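Local coordinates for GGDEF family protein (Vibrio cholerae, PDB 5GZS) that probably makes the second messenger cyclic di-GMP as a diguanylate cyclase, with a periplasmic portion that binds arginine, at residues A[5-9]-A[51-55]; A[79-83]-A[143-148]. All blocks are in the same frame, centred on the assembly; numbering follows the deposited sequence.

Contact 1: residues A[5-9]-A[51-55]; sequences TYKVA and NADFA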
loop_
_atom_site.group_PDB
_atom_site.type_symbol
_atom_site.label_atom_id
_atom_site.label_comp_id
_atom_site.label_asym_id
_atom_site.label_seq_id
_atom_site.Cartn_x
_atom_site.Cartn_y
_atom_site.Cartn_z
ATOM N N THR A 5 40.222 -32.244 10.098
ATOM C CA THR A 5 39.221 -31.463 10.814
ATOM C C THR A 5 38.714 -30.305 9.962
ATOM O O THR A 5 39.500 -29.543 9.400
ATOM C CB THR A 5 39.780 -30.908 12.137
ATOM O OG1 THR A 5 40.253 -31.988 12.951
ATOM C CG2 THR A 5 38.702 -30.146 12.893
ATOM N N TYR A 6 37.393 -30.178 9.871
ATOM C CA TYR A 6 36.777 -29.111 9.084
ATOM C C TYR A 6 36.451 -27.918 9.959
ATOM O O TYR A 6 35.710 -28.041 10.937
ATOM C CB TYR A 6 35.509 -29.602 8.386
ATOM C CG TYR A 6 35.751 -30.749 7.447
ATOM C CD1 TYR A 6 36.074 -30.521 6.122
ATOM C CD2 TYR A 6 35.670 -32.069 7.889
ATOM C CE1 TYR A 6 36.305 -31.577 5.250
ATOM C CE2 TYR A 6 35.903 -33.132 7.026
ATOM C CZ TYR A 6 36.215 -32.879 5.708
ATOM O OH TYR A 6 36.444 -33.921 4.840
ATOM N N LYS A 7 37.006 -26.760 9.604
ATOM C CA LYS A 7 36.798 -25.546 10.368
ATOM C C LYS A 7 35.582 -24.802 9.849
ATOM O O LYS A 7 35.571 -24.331 8.709
ATOM C CB LYS A 7 38.026 -24.657 10.286
ATOM C CG LYS A 7 39.314 -25.349 10.631
ATOM C CD LYS A 7 39.549 -25.469 12.122
ATOM C CE LYS A 7 40.967 -26.004 12.357
ATOM N NZ LYS A 7 41.399 -25.983 13.780
ATOM N N VAL A 8 34.541 -24.705 10.665
ATOM C CA VAL A 8 33.375 -23.944 10.235
ATOM C C VAL A 8 33.205 -22.694 11.103
ATOM O O VAL A 8 33.334 -22.730 12.336
ATOM C CB VAL A 8 32.102 -24.816 10.229
ATOM C CG1 VAL A 8 32.458 -26.277 10.532
ATOM C CG2 VAL A 8 31.040 -24.275 11.170
ATOM N N ALA A 9 32.962 -21.580 10.417
ATOM C CA ALA A 9 32.977 -20.251 11.012
ATOM C C ALA A 9 31.704 -19.935 11.767
ATOM O O ALA A 9 30.616 -20.343 11.347
ATOM C CB ALA A 9 33.205 -19.197 9.926
ATOM N N ASN A 51 41.304 -20.050 5.721
ATOM C CA ASN A 51 41.525 -20.299 7.146
ATOM C C ASN A 51 40.336 -20.967 7.794
ATOM O O ASN A 51 40.360 -21.278 8.983
ATOM C CB ASN A 51 41.852 -19.008 7.888
ATOM C CG ASN A 51 43.327 -18.731 7.913
ATOM O OD1 ASN A 51 43.888 -18.298 6.915
ATOM N ND2 ASN A 51 43.974 -19.007 9.045
ATOM N N ALA A 52 39.291 -21.167 6.998
ATOM C CA ALA A 52 38.071 -21.829 7.446
ATOM C C ALA A 52 37.466 -22.605 6.272
ATOM O O ALA A 52 37.511 -22.138 5.126
ATOM C CB ALA A 52 37.091 -20.814 7.997
ATOM N N ASP A 53 36.935 -23.793 6.552
ATOM C CA ASP A 53 36.505 -24.713 5.500
ATOM C C ASP A 53 35.057 -24.480 5.087
ATOM O O ASP A 53 34.682 -24.692 3.928
ATOM C CB ASP A 53 36.682 -26.171 5.955
ATOM C CG ASP A 53 38.140 -26.587 6.046
ATOM O OD1 ASP A 53 38.804 -26.670 4.989
ATOM O OD2 ASP A 53 38.624 -26.851 7.164
ATOM N N PHE A 54 34.240 -24.066 6.047
ATOM C CA PHE A 54 32.822 -23.864 5.804
ATOM C C PHE A 54 32.292 -22.664 6.554
ATOM O O PHE A 54 32.742 -22.344 7.652
ATOM C CB PHE A 54 32.007 -25.078 6.244
ATOM C CG PHE A 54 32.134 -26.270 5.357
ATOM C CD1 PHE A 54 31.458 -26.326 4.150
ATOM C CD2 PHE A 54 32.886 -27.365 5.758
ATOM C CE1 PHE A 54 31.557 -27.439 3.345
ATOM C CE2 PHE A 54 32.985 -28.480 4.959
ATOM C CZ PHE A 54 32.322 -28.519 3.753
ATOM N N ALA A 55 31.288 -22.030 5.976
ATOM C CA ALA A 55 30.514 -21.051 6.707
ATOM C C ALA A 55 29.064 -21.097 6.217
ATOM O O ALA A 55 28.799 -21.410 5.043
ATOM C CB ALA A 55 31.113 -19.665 6.539
#

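Contact 2: residues A[79-83]-A[143-148]; sequences TYLYS and QLKPML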
loop_
_atom_site.group_PDB
_atom_site.type_symbol
_atom_site.label_atom_id
_atom_site.label_comp_id
_atom_site.label_asym_id
_atom_site.label_seq_id
_atom_site.Cartn_x
_atom_site.Cartn_y
_atom_site.Cartn_z
ATOM N N THR A 79 16.060 -12.215 10.623
ATOM C CA THR A 79 16.683 -10.915 10.481
ATOM C C THR A 79 15.883 -9.854 11.222
ATOM O O THR A 79 14.665 -9.751 11.055
ATOM C CB THR A 79 16.829 -10.525 8.996
ATOM O OG1 THR A 79 17.744 -11.431 8.357
ATOM C CG2 THR A 79 17.363 -9.083 8.851
ATOM N N TYR A 80 16.574 -9.076 12.055
ATOM C CA TYR A 80 15.889 -8.200 13.004
ATOM C C TYR A 80 16.367 -6.754 12.926
ATOM O O TYR A 80 17.551 -6.470 12.622
ATOM C CB TYR A 80 16.061 -8.713 14.458
ATOM C CG TYR A 80 15.645 -10.163 14.694
ATOM C CD1 TYR A 80 16.549 -11.210 14.468
ATOM C CD2 TYR A 80 14.379 -10.478 15.172
ATOM C CE1 TYR A 80 16.201 -12.515 14.679
ATOM C CE2 TYR A 80 14.010 -11.795 15.402
ATOM C CZ TYR A 80 14.934 -12.813 15.139
ATOM O OH TYR A 80 14.601 -14.125 15.336
ATOM N N LEU A 81 15.423 -5.845 13.189
ATOM C CA LEU A 81 15.753 -4.476 13.571
ATOM C C LEU A 81 15.938 -4.460 15.084
ATOM O O LEU A 81 14.979 -4.701 15.833
ATOM C CB LEU A 81 14.652 -3.486 13.159
ATOM C CG LEU A 81 14.843 -2.044 13.667
ATOM C CD1 LEU A 81 16.121 -1.383 13.100
ATOM C CD2 LEU A 81 13.621 -1.232 13.348
ATOM N N TYR A 82 17.160 -4.209 15.539
ATOM C CA TYR A 82 17.383 -4.033 16.969
ATOM C C TYR A 82 17.262 -2.554 17.360
ATOM O O TYR A 82 17.858 -1.671 16.736
ATOM C CB TYR A 82 18.753 -4.570 17.378
ATOM C CG TYR A 82 18.950 -6.025 17.080
ATOM C CD1 TYR A 82 18.596 -6.999 18.010
ATOM C CD2 TYR A 82 19.489 -6.427 15.869
ATOM C CE1 TYR A 82 18.776 -8.336 17.739
ATOM C CE2 TYR A 82 19.675 -7.749 15.582
ATOM C CZ TYR A 82 19.310 -8.707 16.512
ATOM O OH TYR A 82 19.516 -10.027 16.211
ATOM N N SER A 83 16.507 -2.277 18.405
ATOM C CA SER A 83 16.288 -0.884 18.758
ATOM C C SER A 83 15.767 -0.747 20.171
ATOM O O SER A 83 15.032 -1.594 20.685
ATOM C CB SER A 83 15.315 -0.210 17.771
ATOM O OG SER A 83 14.000 -0.766 17.820
ATOM N N GLN A 143 22.849 -11.981 16.640
ATOM C CA GLN A 143 22.885 -10.901 17.604
ATOM C C GLN A 143 21.739 -10.948 18.608
ATOM O O GLN A 143 21.775 -10.241 19.611
ATOM C CB GLN A 143 22.871 -9.561 16.882
ATOM C CG GLN A 143 23.957 -9.399 15.833
ATOM C CD GLN A 143 25.361 -9.520 16.406
ATOM O OE1 GLN A 143 25.590 -9.231 17.583
ATOM N NE2 GLN A 143 26.322 -9.921 15.560
ATOM N N LEU A 144 20.744 -11.793 18.361
ATOM C CA LEU A 144 19.508 -11.744 19.133
ATOM C C LEU A 144 19.712 -11.909 20.641
ATOM O O LEU A 144 19.334 -11.028 21.435
ATOM C CB LEU A 144 18.527 -12.807 18.634
ATOM C CG LEU A 144 17.125 -12.638 19.230
ATOM C CD1 LEU A 144 16.594 -11.256 18.890
ATOM C CD2 LEU A 144 16.172 -13.703 18.716
ATOM N N LYS A 145 20.291 -13.042 21.035
ATOM C CA LYS A 145 20.471 -13.342 22.451
ATOM C C LYS A 145 21.370 -12.274 23.137
ATOM O O LYS A 145 20.952 -11.682 24.127
ATOM C CB LYS A 145 21.008 -14.771 22.622
ATOM C CG LYS A 145 21.194 -15.243 24.064
ATOM C CD LYS A 145 21.703 -16.687 24.114
ATOM C CE LYS A 145 20.540 -17.611 24.384
ATOM N NZ LYS A 145 20.712 -19.032 23.950
ATOM N N PRO A 146 22.566 -11.978 22.594
ATOM C CA PRO A 146 23.337 -10.950 23.312
ATOM C C PRO A 146 22.676 -9.577 23.289
ATOM O O PRO A 146 22.768 -8.845 24.277
ATOM C CB PRO A 146 24.678 -10.918 22.568
ATOM C CG PRO A 146 24.385 -11.517 21.212
ATOM C CD PRO A 146 23.310 -12.534 21.445
HETATM N N MSE A 147 22.002 -9.237 22.197
HETATM C CA MSE A 147 21.376 -7.920 22.091
HETATM C C MSE A 147 20.204 -7.755 23.067
HETATM O O MSE A 147 20.118 -6.749 23.752
HETATM C CB MSE A 147 20.911 -7.658 20.655
HETATM C CG MSE A 147 20.932 -6.214 20.222
HETATM SE SE MSE A 147 22.706 -5.443 20.258
HETATM C CE MSE A 147 23.031 -5.179 18.346
ATOM N N LEU A 148 19.311 -8.734 23.149
ATOM C CA LEU A 148 18.169 -8.617 24.058
ATOM C C LEU A 148 18.598 -8.655 25.519
ATOM O O LEU A 148 17.855 -8.206 26.387
ATOM C CB LEU A 148 17.144 -9.720 23.795
ATOM C CG LEU A 148 16.002 -9.360 22.846
ATOM C CD1 LEU A 148 16.551 -8.995 21.491
ATOM C CD2 LEU A 148 15.058 -10.510 22.727
#

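Contact 1: residues A[5-9]-A[51-55]
Lys7 and Asp53 carry most of the polar bonding between 5-9 and 51-55. Two backbone N-H groups share Lys7 O, those of Asp53 and Phe54, the distance from Phe54 N to Lys7 O being 3.0 Å. Two residues on, Ala9 N reaches Phe54 O at 2.9 Å. Phe54 is thus bonded to the residues before and after Val8, which makes a single parallel bridge, with Val8 CA and Phe54 CA 4.5 Å apart. The Asp53 carboxylate adds a side-chain bond: OD2 receives Lys7 N at 2.9 Å, almost straight (174°), through its anti lone pair. With CG beside its own backbone N (chi1 -71°), the carboxylate reaches back along strand 6-10, while OD1 bonds His175 NE2. Lys7 sends its NZ off to Glu33, with which it forms a salt bridge.

The apolar contacts split into two groups. The Tyr6 and Phe54 side chains run side by side, Tyr6 CD1 meeting the edge of the Phe54 ring at CE2, 3.9 Å away; His175 packs against both rings, and helix 176-186 closes over them. Val8 CB and Phe54 CB also touch. Farther along, Ala9 CB and Ala55 CB meet at 4.0 Å, against Ile43 of helix 40-49.

Strand 32-36, helix 40-49 and strand 55-58 form a beta-alpha-beta crossover, with strand 6-10 between its two strands, the 2-1-3 order usual in periplasmic binding proteins. The chemistry implies that Asp53, bonded through both carboxylate oxygens, carries the pairing one step beyond the backbone bonds, to Lys7 N, and probably steadies the loop that leads into strand 55-58.

Contact 2: residues A[79-83]-A[143-148]
Tyr80 and Tyr82 on strand 79-83 both point at the first turn of helix 144-149, whose local axis runs 10.1 Å away and only 19° from the strand direction. Leu144 works between the two rings. Its CG stands anti to the backbone N (chi1 -170°), which carries CD1 straight over the centre of the Tyr80 ring, 4.2 Å from the centroid, in a CH-pi contact; the same methyl is 3.8 Å from Tyr82 CE1. CD2 sits by Tyr80 OH, which hydrogen-bonds Gln203 of helix 189-218. Strand 79-83 is the middle of an antiparallel sheet, flanked by 137-140 and 153-156, and helix 144-149 is the connection of the beta-alpha-beta crossover that joins those two neighbours, packed here on the strand it bridges. Met147, a selenomethionine, lays CB and CG along Tyr82 CD1, and its SE makes an oblique Met-aromatic contact 5.3 Å from the ring centroid. Tyr80 CB rests over one face of the Tyr82 ring, off toward its rim. At the far end of that ring, Tyr82 OH bonds Ala140 O, a pocket residue, and lies 3.5 Å from Gln143 CB; the rest of Gln143 turns away toward Glu11, and its side chain comes within about 6 Å of the bound arginine.

Contact 1 is partly buried, far out from the centre of the chain, whereas contact 2 is a buried contact, with only Leu148 of its touching residues partly exposed. They share no strand or helix: their centres are 25 Å apart and their nearest atoms about 12 Å. Both nevertheless belong to beta-alpha-beta crossovers that straddle a central strand. At 5-9 with 51-55 the central strand meets the entry to a flanking strand, so backbone hydrogen bonds and a carboxylate dominate; at 79-83 with 143-148 it meets the crossover helix, so the gap is bridged by side chains, without a hydrogen bond across it. The bound arginine lies near both, about 8 Å from the side chain of Ala55 and somewhat closer to that of Gln143.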